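Local coordinates for protein histone-lysine N-methyltransferase SETMAR (Homo sapiens, PDB 3F2K) that binds DNA through its mariner transposase domain, methylates histone H3 lysines and takes part in repairing DNA double-strand breaks, at residues R13-S18 / P155-L161. Numbering follows the deposited sequence.
Sequences RRFEVS and PPYSPDL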
loop_
_atom_site.group_PDB
_atom_site.type_symbol
_atom_site.label_atom_id
_atom_site.label_comp_id
_atom_site.label_asym_id
_atom_site.label_seq_id
_atom_site.Cartn_x
_atom_site.Cartn_y
_atom_site.Cartn_z
ATOM N N ARG A 13 -11.700 -2.559 16.894
ATOM C CA ARG A 13 -11.352 -3.179 15.617
ATOM C C ARG A 13 -9.841 -3.223 15.353
ATOM O O ARG A 13 -9.315 -4.230 14.880
ATOM C CB ARG A 13 -12.014 -2.394 14.482
ATOM C CG ARG A 13 -11.854 -3.085 13.125
ATOM C CD ARG A 13 -12.620 -4.416 13.054
ATOM N NE ARG A 13 -12.480 -4.987 11.700
ATOM C CZ ARG A 13 -12.172 -6.250 11.460
ATOM N NH1 ARG A 13 -12.040 -7.085 12.469
ATOM N NH2 ARG A 13 -12.035 -6.682 10.203
ATOM N N ARG A 14 -9.146 -2.109 15.616
ATOM C CA ARG A 14 -7.674 -2.045 15.484
ATOM C C ARG A 14 -7.013 -3.060 16.386
ATOM O O ARG A 14 -6.096 -3.784 15.924
ATOM C CB ARG A 14 -7.085 -0.641 15.791
ATOM C CG ARG A 14 -7.546 0.421 14.771
ATOM C CD ARG A 14 -7.221 1.860 15.239
ATOM N NE ARG A 14 -5.855 1.974 15.765
ATOM C CZ ARG A 14 -4.754 2.243 15.057
ATOM N NH1 ARG A 14 -4.783 2.306 13.696
ATOM N NH2 ARG A 14 -3.592 2.341 15.718
ATOM N N PHE A 15 -7.504 -3.165 17.615
ATOM C CA PHE A 15 -6.869 -4.070 18.576
ATOM C C PHE A 15 -7.104 -5.507 18.103
ATOM O O PHE A 15 -6.168 -6.278 18.086
ATOM C CB PHE A 15 -7.441 -3.867 19.974
ATOM C CG PHE A 15 -6.848 -4.773 21.033
ATOM C CD1 PHE A 15 -5.955 -4.248 21.958
ATOM C CD2 PHE A 15 -7.198 -6.130 21.110
ATOM C CE1 PHE A 15 -5.362 -5.059 22.955
ATOM C CE2 PHE A 15 -6.624 -6.980 22.093
ATOM C CZ PHE A 15 -5.734 -6.436 23.053
ATOM N N GLU A 16 -8.342 -5.825 17.707
ATOM C CA GLU A 16 -8.745 -7.169 17.304
ATOM C C GLU A 16 -7.893 -7.614 16.113
ATOM O O GLU A 16 -7.234 -8.680 16.153
ATOM C CB GLU A 16 -10.272 -7.158 16.997
ATOM C CG GLU A 16 -11.015 -8.527 16.658
ATOM C CD GLU A 16 -12.551 -8.345 16.191
ATOM O OE1 GLU A 16 -12.969 -7.294 15.600
ATOM O OE2 GLU A 16 -13.372 -9.301 16.390
ATOM N N VAL A 17 -7.868 -6.785 15.084
ATOM C CA VAL A 17 -7.076 -7.129 13.852
ATOM C C VAL A 17 -5.601 -7.244 14.130
ATOM O O VAL A 17 -4.975 -8.200 13.688
ATOM C CB VAL A 17 -7.280 -6.093 12.729
ATOM C CG1 VAL A 17 -6.380 -6.418 11.599
ATOM C CG2 VAL A 17 -8.720 -6.103 12.228
ATOM N N SER A 18 -5.052 -6.306 14.895
ATOM C CA SER A 18 -3.636 -6.346 15.281
ATOM C C SER A 18 -3.263 -7.600 16.004
ATOM O O SER A 18 -2.313 -8.282 15.624
ATOM C CB SER A 18 -3.248 -5.117 16.118
ATOM O OG SER A 18 -3.253 -3.971 15.240
ATOM N N PRO A 155 -8.121 -2.641 9.649
ATOM C CA PRO A 155 -9.112 -1.820 10.355
ATOM C C PRO A 155 -9.221 -0.405 9.815
ATOM O O PRO A 155 -8.219 0.166 9.349
ATOM C CB PRO A 155 -8.569 -1.774 11.811
ATOM C CG PRO A 155 -7.042 -1.949 11.696
ATOM C CD PRO A 155 -6.865 -2.824 10.401
ATOM N N PRO A 156 -10.428 0.179 9.829
ATOM C CA PRO A 156 -10.600 1.518 9.338
ATOM C C PRO A 156 -9.727 2.517 10.111
ATOM O O PRO A 156 -9.288 2.226 11.225
ATOM C CB PRO A 156 -12.118 1.767 9.538
ATOM C CG PRO A 156 -12.688 0.324 9.406
ATOM C CD PRO A 156 -11.712 -0.475 10.156
ATOM N N TYR A 157 -9.478 3.673 9.491
ATOM C CA TYR A 157 -8.728 4.756 10.095
ATOM C C TYR A 157 -7.380 4.370 10.601
ATOM O O TYR A 157 -6.980 4.808 11.674
ATOM C CB TYR A 157 -9.592 5.425 11.188
ATOM C CG TYR A 157 -10.873 5.943 10.613
ATOM C CD1 TYR A 157 -10.881 7.089 9.816
ATOM C CD2 TYR A 157 -12.077 5.259 10.817
ATOM C CE1 TYR A 157 -12.081 7.569 9.261
ATOM C CE2 TYR A 157 -13.268 5.716 10.251
ATOM C CZ TYR A 157 -13.259 6.867 9.500
ATOM O OH TYR A 157 -14.437 7.323 8.963
ATOM N N SER A 158 -6.681 3.512 9.850
ATOM C CA SER A 158 -5.413 2.977 10.341
ATOM C C SER A 158 -4.285 3.081 9.241
ATOM O O SER A 158 -3.734 2.063 8.839
ATOM C CB SER A 158 -5.630 1.482 10.750
ATOM O OG SER A 158 -6.692 1.362 11.687
ATOM N N PRO A 159 -3.911 4.321 8.805
ATOM C CA PRO A 159 -2.784 4.491 7.864
ATOM C C PRO A 159 -1.471 4.107 8.556
ATOM O O PRO A 159 -0.510 3.771 7.911
ATOM C CB PRO A 159 -2.834 6.009 7.521
ATOM C CG PRO A 159 -3.467 6.666 8.771
ATOM C CD PRO A 159 -4.515 5.620 9.179
ATOM N N ASP A 160 -1.481 4.055 9.896
ATOM C CA ASP A 160 -0.271 3.686 10.645
ATOM C C ASP A 160 -0.037 2.161 10.585
ATOM O O ASP A 160 0.957 1.641 11.162
ATOM C CB ASP A 160 -0.387 4.129 12.144
ATOM C CG ASP A 160 -1.666 3.651 12.826
ATOM O OD1 ASP A 160 -2.648 3.311 12.119
ATOM O OD2 ASP A 160 -1.712 3.642 14.113
ATOM N N LEU A 161 -1.031 1.446 10.032
ATOM C CA LEU A 161 -0.936 -0.022 9.856
ATOM C C LEU A 161 -0.888 -0.390 8.348
ATOM O O LEU A 161 -0.918 -1.564 7.995
ATOM C CB LEU A 161 -2.082 -0.752 10.542
ATOM C CG LEU A 161 -2.135 -0.536 12.080
ATOM C CD1 LEU A 161 -3.366 -1.349 12.630
ATOM C CD2 LEU A 161 -0.831 -0.872 12.822
#
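R14 on helix 8-27 forms a two-pronged salt bridge with D160, its NH1 and NH2 each meeting one carboxylate oxygen. NH1 of R14 lies 2.8 Å from OD1 of D160, and NH2 of R14 lies 2.8 Å from OD2 of D160. Both oxygens use their syn lone pairs, and the guanidinium and carboxylate planes are 12° apart, nearly coplanar. NH1 of R14 also donates to OG of S158, at 2.9 Å. A bend at chi3 (45°) turns the guanidinium of R14 so that S158 and D160 both meet its edge. CD1 of L161 lies over one face. The loop 155-161 follows strand 150-151 of the RNase H-like transposase core, and S158 is about 8 Å, side chain to side chain, from the magnesium ligand D130. Backbone oxygens of G222 and S223 accept hydrogen bonds from NE and NH2 of R14, tying in the C-terminal tail. A methionine in place of R14 would probably leave the D160 carboxylate without its charged mate and the G222 and S223 carbonyls without these donors. Beside this polar group, the ring of P155 packs on the helix. CB of P155 is 3.8 Å from CG of R13, and CD of P155 is 3.8 Å from CG1 of V17.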